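Local atomic coordinates of homoprotocatechuate 2,3-dioxygenase (Brevibacterium fuscum, PDB entry 4Z6M), a protein that catalyses the iron(II)-dependent, oxygen-consuming extradiol cleavage of the aromatic ring of homoprotocatechuate (3,4-dihydroxyphenylacetate). Residues D37-H42 with G148-L153; H214-T219 with R265-T270; H220-I225 with N252-Y257. The protein carries 1 engineered substitution. All coordinates share one frame; numbering follows the deposited sequence. Where two conformers were deposited one is given.

How the interactions relate
From the N terminus, interaction 1 comes first: the turn after helix 28-38 meets residues 148-153, closing a loop of about a hundred residues just as the chain enters strand 152-160. Interactions 2 and 3 follow it in series. Strand 211-218 pairs with strand 265-270 in interaction 2, and the stretch between them holds interaction 3, where the start of helix 222-234 packs on strand 254-259. All three reach one mixed sheet. In its order 254-259, 265-270, 211-218, 152-160 the strands of interaction 2 occupy the middle of these four, flanked by those of interactions 3 and 1. The iron site lies on the sheet at interaction 2.

Interaction 1: residues D37-H42 with G148-L153; sequences DVLGLH and GELVRL
The turn that leads from helix 28-38 into strand 42-46 of one glyoxalase-like sheet meets the lead-in to strand 152-160 of the other, and here His-42 and Glu-149 meet tip to tip. The imidazole donates from NE2 to Glu-149 OE2 over 2.7 Å, with an N-H...O angle of 158°. The oxygen is met on its syn side and lies near the ring plane, and ring and carboxylate are only 28° apart, nearly coplanar. A bend in the glutamate chain, chi2 73°, turns CD out of the extended path. Its other oxygen, OE1, accepts the backbone N-H of Ser-146, so both carboxylate oxygens are engaged. A water lies 2.7 Å from Glu-149 OE1 and equally close to Gly-40 O, an oxygen that also lies above one face of the His-42 ring, toward its rim. Gly-40 itself has positive phi and is the first residue to leave the helical conformation.

Two more waters join the backbones. One donates to Leu-39 O at 2.7 Å and accepts from Leu-150 N at 2.9 Å; the second donates to both Leu-39 O and Gly-148 O. Beside these waters the contact is apolar. CB of Leu-150 is directed at the turn, and its CD1 lies 4.1 Å from Leu-41 CD2 and 4.2 Å from Leu-39 CB. Ile-228 of helix 222-234 touches both Leu-39 and Leu-150, while Phe-217 packs on Leu-150. Leucine packing, bridging waters and a His-carboxylate bond thus join the two glyoxalase-like halves of this extradiol dioxygenase fold.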
loop_
_atom_site.group_PDB
_atom_site.type_symbol
_atom_site.label_atom_id
_atom_site.label_comp_id
_atom_site.label_asym_id
_atom_site.label_seq_id
_atom_site.Cartn_x
_atom_site.Cartn_y
_atom_site.Cartn_z
ATOM N N ASP A 37 -17.292 16.531 1.699
ATOM C CA ASP A 37 -16.172 17.064 0.924
ATOM C C ASP A 37 -14.829 16.614 1.459
ATOM O O ASP A 37 -13.965 16.222 0.674
ATOM C CB ASP A 37 -16.234 18.579 0.787
ATOM C CG ASP A 37 -17.471 19.016 0.064
ATOM O OD1 ASP A 37 -17.861 18.330 -0.904
ATOM O OD2 ASP A 37 -18.038 20.025 0.456
ATOM N N VAL A 38 -14.645 16.645 2.778
ATOM C CA VAL A 38 -13.364 16.188 3.327
ATOM C C VAL A 38 -13.284 14.674 3.336
ATOM O O VAL A 38 -12.347 14.119 2.763
ATOM C CB VAL A 38 -13.061 16.776 4.715
ATOM C CG1 VAL A 38 -11.735 16.253 5.251
ATOM C CG2 VAL A 38 -13.084 18.307 4.659
ATOM N N LEU A 39 -14.282 14.013 3.908
ATOM C CA LEU A 39 -14.199 12.563 4.126
ATOM C C LEU A 39 -14.740 11.705 2.990
ATOM O O LEU A 39 -14.483 10.512 2.960
ATOM C CB LEU A 39 -14.847 12.167 5.446
ATOM C CG LEU A 39 -14.147 12.719 6.697
ATOM C CD1 LEU A 39 -14.896 12.144 7.893
ATOM C CD2 LEU A 39 -12.668 12.350 6.745
ATOM N N GLY A 40 -15.534 12.278 2.090
ATOM C CA GLY A 40 -15.959 11.541 0.907
ATOM C C GLY A 40 -17.101 10.555 1.111
ATOM O O GLY A 40 -17.343 9.700 0.246
ATOM N N LEU A 41 -17.841 10.649 2.213
ATOM C CA LEU A 41 -18.998 9.777 2.372
ATOM C C LEU A 41 -20.047 10.099 1.297
ATOM O O LEU A 41 -20.061 11.198 0.741
ATOM C CB LEU A 41 -19.604 9.918 3.769
ATOM C CG LEU A 41 -18.798 9.203 4.872
ATOM C CD1 LEU A 41 -19.230 9.707 6.237
ATOM C CD2 LEU A 41 -18.917 7.683 4.813
ATOM N N HIS A 42 -20.881 9.110 0.996
ATOM C CA HIS A 42 -21.812 9.181 -0.124
ATOM C C HIS A 42 -23.205 9.560 0.340
ATOM O O HIS A 42 -23.715 8.972 1.287
ATOM C CB HIS A 42 -21.823 7.822 -0.832
ATOM C CG HIS A 42 -20.475 7.477 -1.343
ATOM N ND1 HIS A 42 -19.996 8.001 -2.522
ATOM C CD2 HIS A 42 -19.434 6.827 -0.761
ATOM C CE1 HIS A 42 -18.742 7.615 -2.689
ATOM N NE2 HIS A 42 -18.377 6.911 -1.630
ATOM N N GLY A 148 -8.906 8.491 0.197
ATOM C CA GLY A 148 -9.199 8.257 1.608
ATOM C C GLY A 148 -10.468 7.439 1.875
ATOM O O GLY A 148 -11.036 7.554 2.965
ATOM N N GLU A 149 -10.938 6.650 0.907
ATOM C CA GLU A 149 -12.315 6.108 0.957
ATOM C C GLU A 149 -12.670 5.345 2.225
ATOM O O GLU A 149 -11.976 4.402 2.625
ATOM C CB GLU A 149 -12.583 5.210 -0.244
ATOM C CG GLU A 149 -14.040 4.820 -0.417
ATOM C CD GLU A 149 -14.917 5.951 -0.924
ATOM O OE1 GLU A 149 -14.417 6.839 -1.635
ATOM O OE2 GLU A 149 -16.111 5.918 -0.616
ATOM N N LEU A 150 -13.776 5.757 2.832
ATOM C CA LEU A 150 -14.377 5.035 3.934
ATOM C C LEU A 150 -15.306 3.969 3.409
ATOM O O LEU A 150 -16.282 4.248 2.725
ATOM C CB LEU A 150 -15.124 6.012 4.833
ATOM C CG LEU A 150 -14.292 7.207 5.321
ATOM C CD1 LEU A 150 -15.104 8.021 6.322
ATOM C CD2 LEU A 150 -12.986 6.771 5.959
ATOM N N VAL A 151 -15.000 2.723 3.719
ATOM C CA VAL A 151 -15.639 1.586 3.046
ATOM C C VAL A 151 -16.749 0.900 3.838
ATOM O O VAL A 151 -17.656 0.342 3.231
ATOM C CB VAL A 151 -14.586 0.563 2.555
ATOM C CG1 VAL A 151 -13.581 1.245 1.642
ATOM C CG2 VAL A 151 -13.873 -0.132 3.693
ATOM N N ARG A 152 -16.690 0.968 5.175
ATOM C CA ARG A 152 -17.698 0.344 6.038
ATOM C C ARG A 152 -17.856 1.182 7.290
ATOM O O ARG A 152 -16.913 1.872 7.695
ATOM C CB ARG A 152 -17.290 -1.062 6.475
ATOM C CG ARG A 152 -17.309 -2.116 5.386
ATOM C CD ARG A 152 -17.016 -3.489 5.967
ATOM N NE ARG A 152 -15.643 -3.556 6.460
ATOM C CZ ARG A 152 -14.579 -3.738 5.687
ATOM N NH1 ARG A 152 -14.722 -3.898 4.376
ATOM N NH2 ARG A 152 -13.361 -3.781 6.223
ATOM N N LEU A 153 -19.024 1.101 7.918
ATOM C CA LEU A 153 -19.137 1.438 9.327
ATOM C C LEU A 153 -18.582 0.277 10.136
ATOM O O LEU A 153 -19.008 -0.867 9.927
ATOM C CB LEU A 153 -20.601 1.646 9.697
ATOM C CG LEU A 153 -20.831 1.967 11.175
ATOM C CD1 LEU A 153 -20.254 3.316 11.529
ATOM C CD2 LEU A 153 -22.304 1.889 11.499
HETATM O O HOH W 1 -15.024 8.115 1.787
HETATM O O HOH W 2 -11.950 9.947 3.938
HETATM O O HOH W 3 -15.739 9.217 -1.883
#

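Interaction 2: residues H214-T219 with R265-T270; sequences HVAFST and RIEIYT. With FE2 (Fe (II) ion), chain E.
Residues 214-218 and 265-270 run as neighbouring parallel strands, 32° apart in direction, with Ala-216 level with Glu-267. This pairing belongs to the βαβββ topology of the glyoxalase/dioxygenase superfamily, and it carries two ligands of the facial triad of two histidines and one carboxylate. The ladder alternates in the usual parallel way: the N-H of Glu-267 donates to Val-215 O, and its O accepts from Phe-217 N, both at 2.9 Å.

His-214 and Glu-267 project from the strands to one iron(II) ion. NE2 of His-214 binds it at 2.2 Å and OE1 of Glu-267 at 2.1 Å; His-155 of the adjacent strand 152-160 and three waters complete six ligands. The imidazole is brought round by a chi1 of 57°, which puts CG between the backbone N and the carbonyl carbon, and its CB rests against CG of Arg-265. The glutamate chain is extended. Ring and carboxylate planes stand 80° apart, and NE2 and OE1 are close through the shared metal, not through a hydrogen bond. OE2 accepts from His-248 NE2 and, weakly, from an iron-bound water, which, with the metal bond, probably restrict rotation of the carboxylate. Tyr-269 points from the same face, its hydroxyl hydrogen-bonded to Asp-272 and to the engineered Gln-200.

The opposite face, with Val-215, Phe-217, Ile-266 and Ile-268, is apolar. Ile-266 CG2 meets the edge of the Phe-217 ring at CD1, 4.0 Å away. At the end of the strand Thr-219 CG2 lies 3.5 Å from Ile-268 CG2, the two side chains crossing at about a right angle. There too the hydroxyl OG1 of Thr-270, standing well above the carbonyl plane, donates to Thr-219 O over 2.8 Å.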
loop_
_atom_site.group_PDB
_atom_site.type_symbol
_atom_site.label_atom_id
_atom_site.label_comp_id
_atom_site.label_asym_id
_atom_site.label_seq_id
_atom_site.Cartn_x
_atom_site.Cartn_y
_atom_site.Cartn_z
ATOM N N HIS A 214 -16.832 7.783 20.174
ATOM C CA HIS A 214 -16.645 7.925 18.720
ATOM C C HIS A 214 -17.510 6.999 17.930
ATOM O O HIS A 214 -18.096 6.055 18.475
ATOM C CB HIS A 214 -15.177 7.742 18.318
ATOM C CG HIS A 214 -14.550 6.443 18.732
ATOM N ND1 HIS A 214 -13.853 6.296 19.912
ATOM C CD2 HIS A 214 -14.429 5.266 18.085
ATOM C CE1 HIS A 214 -13.341 5.071 19.971
ATOM N NE2 HIS A 214 -13.707 4.420 18.887
ATOM N N VAL A 215 -17.585 7.299 16.624
ATOM C CA VAL A 215 -18.071 6.378 15.611
ATOM C C VAL A 215 -16.866 6.067 14.737
ATOM O O VAL A 215 -16.116 6.978 14.389
ATOM C CB VAL A 215 -19.173 7.062 14.763
ATOM C CG1 VAL A 215 -19.672 6.127 13.679
ATOM C CG2 VAL A 215 -20.314 7.524 15.650
ATOM N N ALA A 216 -16.709 4.800 14.353
ATOM C CA ALA A 216 -15.578 4.359 13.549
ATOM C C ALA A 216 -15.988 3.829 12.193
ATOM O O ALA A 216 -16.906 3.008 12.100
ATOM C CB ALA A 216 -14.812 3.267 14.278
ATOM N N PHE A 217 -15.261 4.298 11.168
ATOM C CA PHE A 217 -15.384 3.799 9.813
ATOM C C PHE A 217 -14.092 3.111 9.399
ATOM O O PHE A 217 -13.014 3.507 9.810
ATOM C CB PHE A 217 -15.651 4.936 8.839
ATOM C CG PHE A 217 -17.017 5.528 8.969
ATOM C CD1 PHE A 217 -17.243 6.586 9.847
ATOM C CD2 PHE A 217 -18.071 5.039 8.202
ATOM C CE1 PHE A 217 -18.503 7.123 9.971
ATOM C CE2 PHE A 217 -19.335 5.585 8.328
ATOM C CZ PHE A 217 -19.539 6.619 9.219
ATOM N N SER A 218 -14.223 2.091 8.553
ATOM C CA SER A 218 -13.085 1.340 8.002
ATOM C C SER A 218 -12.600 1.919 6.685
ATOM O O SER A 218 -13.377 2.499 5.937
ATOM C CB SER A 218 -13.459 -0.122 7.733
ATOM O OG SER A 218 -13.961 -0.776 8.878
ATOM N N THR A 219 -11.323 1.693 6.386
ATOM C CA THR A 219 -10.791 1.800 5.035
ATOM C C THR A 219 -10.299 0.415 4.594
ATOM O O THR A 219 -10.192 -0.516 5.398
ATOM C CB THR A 219 -9.577 2.747 4.977
ATOM O OG1 THR A 219 -8.555 2.248 5.857
ATOM C CG2 THR A 219 -9.964 4.173 5.361
ATOM N N ARG A 265 -16.177 12.924 17.600
ATOM C CA ARG A 265 -14.965 12.200 17.218
ATOM C C ARG A 265 -15.281 11.055 16.286
ATOM O O ARG A 265 -16.175 10.241 16.542
ATOM C CB ARG A 265 -14.301 11.696 18.492
ATOM C CG ARG A 265 -13.017 10.916 18.290
ATOM C CD ARG A 265 -12.479 10.352 19.592
ATOM N NE ARG A 265 -11.987 11.368 20.520
ATOM C CZ ARG A 265 -12.595 11.778 21.638
ATOM N NH1 ARG A 265 -13.789 11.317 21.990
ATOM N NH2 ARG A 265 -11.978 12.666 22.415
ATOM N N ILE A 266 -14.518 11.003 15.195
ATOM C CA ILE A 266 -14.624 9.927 14.218
ATOM C C ILE A 266 -13.284 9.189 14.210
ATOM O O ILE A 266 -12.223 9.824 14.114
ATOM C CB ILE A 266 -14.922 10.473 12.809
ATOM C CG1 ILE A 266 -16.206 11.328 12.851
ATOM C CG2 ILE A 266 -15.038 9.343 11.806
ATOM C CD1 ILE A 266 -17.466 10.588 13.213
ATOM N N GLU A 267 -13.344 7.868 14.330
ATOM C CA GLU A 267 -12.172 7.020 14.142
ATOM C C GLU A 267 -12.205 6.469 12.719
ATOM O O GLU A 267 -13.263 6.068 12.212
ATOM C CB GLU A 267 -12.165 5.869 15.142
ATOM C CG GLU A 267 -10.896 5.043 15.123
ATOM C CD GLU A 267 -10.888 3.901 16.099
ATOM O OE1 GLU A 267 -11.905 3.689 16.781
ATOM O OE2 GLU A 267 -9.849 3.184 16.165
ATOM N N ILE A 268 -11.023 6.390 12.120
ATOM C CA ILE A 268 -10.806 5.651 10.888
ATOM C C ILE A 268 -9.929 4.452 11.239
ATOM O O ILE A 268 -9.023 4.585 12.031
ATOM C CB ILE A 268 -10.133 6.518 9.796
ATOM C CG1 ILE A 268 -10.626 7.990 9.792
ATOM C CG2 ILE A 268 -10.301 5.798 8.463
ATOM C CD1 ILE A 268 -12.068 8.140 9.444
ATOM N N TYR A 269 -10.252 3.277 10.705
ATOM C CA TYR A 269 -9.845 2.018 11.275
ATOM C C TYR A 269 -9.632 0.993 10.175
ATOM O O TYR A 269 -10.400 0.939 9.201
ATOM C CB TYR A 269 -10.988 1.557 12.167
ATOM C CG TYR A 269 -10.891 0.315 13.003
ATOM C CD1 TYR A 269 -10.418 0.368 14.307
ATOM C CD2 TYR A 269 -11.398 -0.874 12.532
ATOM C CE1 TYR A 269 -10.459 -0.760 15.112
ATOM C CE2 TYR A 269 -11.433 -2.002 13.330
ATOM C CZ TYR A 269 -10.963 -1.936 14.632
ATOM O OH TYR A 269 -11.032 -3.024 15.466
ATOM N N THR A 270 -8.623 0.143 10.291
ATOM C CA THR A 270 -8.523 -0.974 9.330
ATOM C C THR A 270 -7.729 -2.134 9.897
ATOM O O THR A 270 -6.825 -1.934 10.696
ATOM C CB THR A 270 -7.938 -0.525 7.968
ATOM O OG1 THR A 270 -8.142 -1.556 6.980
ATOM C CG2 THR A 270 -6.451 -0.179 8.051
HETATM FE FE FE2 E . -12.582 2.578 18.376
HETATM O O HOH W 4 -11.060 1.167 17.782
HETATM O O HOH W 5 -13.298 1.343 19.996
HETATM O O HOH W 6 -11.024 3.270 19.782
#

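Interaction 3: residues H220-I225 with N252-Y257; sequences HEKHNI and NAFYLY
Lys-222 lies across the ring of Phe-254 at about a right angle, where the first turn of helix 222-234 packs on strand 254-259, the α element and a later strand of a βαβββ unit of the glyoxalase/dioxygenase superfamily. Its CB sits over the ring centre, 4.0 Å from the centroid and 12° off the ring normal, a CH-pi contact. Next, CG rides over the inner end of the same face, 3.6 Å from Phe-254 CG. CD then reaches the rim at Phe-254 CD1, also 3.6 Å away. A bend at chi3, -77°, swings CE off this course, and the chain bends again before NZ. The aliphatic part of the lysine thus covers an aromatic face, while its amino group hydrogen-bonds OE1 of Gln-271 in the same chain and forms a salt bridge with Glu-221 of a neighbouring subunit. Ile-226 of a further subunit also packs against Phe-254 and Lys-222.

Ile-225 comes at the ring from its edge: CD1 lies in the ring plane, 3.8 Å from Phe-254 CD2. The two side chains run antiparallel past one another. Ile-268 of the adjoining strand touches Ile-225 as well, so the isoleucine fills a seam between helix and sheet. At the helix start, the Glu-221 backbone N donates to Asn-224 OD1 over 3.0 Å. The other branch of Ile-225 meets the next inward-pointing strand residue, CG2 lying 3.6 Å from Leu-256 CB.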
loop_
_atom_site.group_PDB
_atom_site.type_symbol
_atom_site.label_atom_id
_atom_site.label_comp_id
_atom_site.label_asym_id
_atom_site.label_seq_id
_atom_site.Cartn_x
_atom_site.Cartn_y
_atom_site.Cartn_z
ATOM N N HIS A 220 -9.957 0.294 3.318
ATOM C CA HIS A 220 -9.345 -0.923 2.812
ATOM C C HIS A 220 -7.929 -1.101 3.331
ATOM O O HIS A 220 -7.559 -2.192 3.781
ATOM C CB HIS A 220 -9.317 -0.916 1.275
ATOM C CG HIS A 220 -10.643 -1.164 0.648
ATOM N ND1 HIS A 220 -11.125 -0.377 -0.379
ATOM C CD2 HIS A 220 -11.585 -2.104 0.893
ATOM C CE1 HIS A 220 -12.312 -0.826 -0.741
ATOM N NE2 HIS A 220 -12.612 -1.873 0.010
ATOM N N GLU A 221 -7.139 -0.037 3.242
ATOM C CA GLU A 221 -5.702 -0.136 3.463
ATOM C C GLU A 221 -5.196 0.999 4.338
ATOM O O GLU A 221 -5.865 2.004 4.569
ATOM C CB GLU A 221 -4.940 -0.214 2.119
ATOM C CG GLU A 221 -5.335 -1.464 1.324
ATOM C CD GLU A 221 -4.397 -1.899 0.231
ATOM O OE1 GLU A 221 -3.542 -1.097 -0.183
ATOM O OE2 GLU A 221 -4.512 -3.045 -0.227
ATOM N N LYS A 222 -4.000 0.792 4.855
ATOM C CA LYS A 222 -3.396 1.751 5.746
ATOM C C LYS A 222 -3.133 3.093 5.018
ATOM O O LYS A 222 -3.329 4.164 5.603
ATOM C CB LYS A 222 -2.150 1.152 6.414
ATOM C CG LYS A 222 -2.480 -0.064 7.288
ATOM C CD LYS A 222 -1.279 -0.708 7.977
ATOM C CE LYS A 222 -0.456 -1.569 7.045
ATOM N NZ LYS A 222 -1.075 -2.884 6.709
ATOM N N HIS A 223 -2.760 3.038 3.745
ATOM C CA HIS A 223 -2.460 4.269 3.033
ATOM C C HIS A 223 -3.695 5.142 2.880
ATOM O O HIS A 223 -3.567 6.354 2.741
ATOM C CB HIS A 223 -1.851 3.982 1.663
ATOM C CG HIS A 223 -2.744 3.233 0.741
ATOM N ND1 HIS A 223 -3.732 3.829 -0.011
ATOM C CD2 HIS A 223 -2.780 1.914 0.431
ATOM C CE1 HIS A 223 -4.347 2.904 -0.736
ATOM N NE2 HIS A 223 -3.799 1.737 -0.464
ATOM N N ASN A 224 -4.891 4.561 2.963
ATOM C CA ASN A 224 -6.108 5.372 2.875
ATOM C C ASN A 224 -6.239 6.264 4.104
ATOM O O ASN A 224 -6.689 7.407 4.012
ATOM C CB ASN A 224 -7.328 4.488 2.707
ATOM C CG ASN A 224 -7.261 3.636 1.468
ATOM O OD1 ASN A 224 -7.075 2.428 1.541
ATOM N ND2 ASN A 224 -7.427 4.267 0.322
ATOM N N ILE A 225 -5.832 5.741 5.264
ATOM C CA ILE A 225 -5.842 6.526 6.518
ATOM C C ILE A 225 -4.768 7.609 6.471
ATOM O O ILE A 225 -5.022 8.760 6.852
ATOM C CB ILE A 225 -5.704 5.597 7.729
ATOM C CG1 ILE A 225 -6.980 4.734 7.844
ATOM C CG2 ILE A 225 -5.441 6.398 9.004
ATOM C CD1 ILE A 225 -6.952 3.676 8.910
ATOM N N ASN A 252 -5.420 -4.528 17.304
ATOM C CA ASN A 252 -4.388 -4.619 16.257
ATOM C C ASN A 252 -4.690 -3.787 14.998
ATOM O O ASN A 252 -4.029 -3.973 14.006
ATOM C CB ASN A 252 -4.150 -6.063 15.841
ATOM C CG ASN A 252 -2.888 -6.273 15.046
ATOM O OD1 ASN A 252 -1.833 -5.693 15.351
ATOM N ND2 ASN A 252 -2.962 -7.150 14.049
ATOM N N ALA A 253 -5.671 -2.886 15.052
ATOM C CA ALA A 253 -6.051 -2.129 13.873
ATOM C C ALA A 253 -5.198 -0.886 13.697
ATOM O O ALA A 253 -4.711 -0.284 14.660
ATOM C CB ALA A 253 -7.505 -1.720 13.972
ATOM N N PHE A 254 -5.020 -0.489 12.450
ATOM C CA PHE A 254 -4.399 0.797 12.135
ATOM C C PHE A 254 -5.520 1.859 12.296
ATOM O O PHE A 254 -6.666 1.585 11.944
ATOM C CB PHE A 254 -3.834 0.745 10.714
ATOM C CG PHE A 254 -2.869 1.843 10.374
ATOM C CD1 PHE A 254 -1.545 1.719 10.678
ATOM C CD2 PHE A 254 -3.286 2.983 9.719
ATOM C CE1 PHE A 254 -0.657 2.721 10.356
ATOM C CE2 PHE A 254 -2.406 3.991 9.417
ATOM C CZ PHE A 254 -1.086 3.850 9.736
ATOM N N TYR A 255 -5.200 3.030 12.838
ATOM C CA TYR A 255 -6.236 3.955 13.283
ATOM C C TYR A 255 -5.853 5.415 13.143
ATOM O O TYR A 255 -4.667 5.777 13.024
ATOM C CB TYR A 255 -6.577 3.677 14.756
ATOM C CG TYR A 255 -5.536 4.166 15.740
ATOM C CD1 TYR A 255 -5.545 5.461 16.198
ATOM C CD2 TYR A 255 -4.521 3.328 16.215
ATOM C CE1 TYR A 255 -4.597 5.935 17.086
ATOM C CE2 TYR A 255 -3.570 3.789 17.109
ATOM C CZ TYR A 255 -3.596 5.098 17.537
ATOM O OH TYR A 255 -2.674 5.555 18.457
ATOM N N LEU A 256 -6.895 6.245 13.251
ATOM C CA LEU A 256 -6.781 7.693 13.262
ATOM C C LEU A 256 -8.012 8.245 13.962
ATOM O O LEU A 256 -9.098 7.721 13.740
ATOM C CB LEU A 256 -6.744 8.242 11.831
ATOM C CG LEU A 256 -6.665 9.767 11.670
ATOM C CD1 LEU A 256 -5.362 10.321 12.218
ATOM C CD2 LEU A 256 -6.907 10.146 10.232
ATOM N N TYR A 257 -7.866 9.281 14.794
ATOM C CA TYR A 257 -9.032 9.982 15.341
ATOM C C TYR A 257 -9.047 11.440 14.886
ATOM O O TYR A 257 -8.050 12.147 15.028
ATOM C CB TYR A 257 -9.052 9.943 16.875
ATOM C CG TYR A 257 -9.092 8.542 17.437
ATOM C CD1 TYR A 257 -10.286 7.846 17.620
ATOM C CD2 TYR A 257 -7.899 7.886 17.759
ATOM C CE1 TYR A 257 -10.299 6.567 18.142
ATOM C CE2 TYR A 257 -7.911 6.621 18.260
ATOM C CZ TYR A 257 -9.104 5.963 18.451
ATOM O OH TYR A 257 -9.058 4.705 18.951
#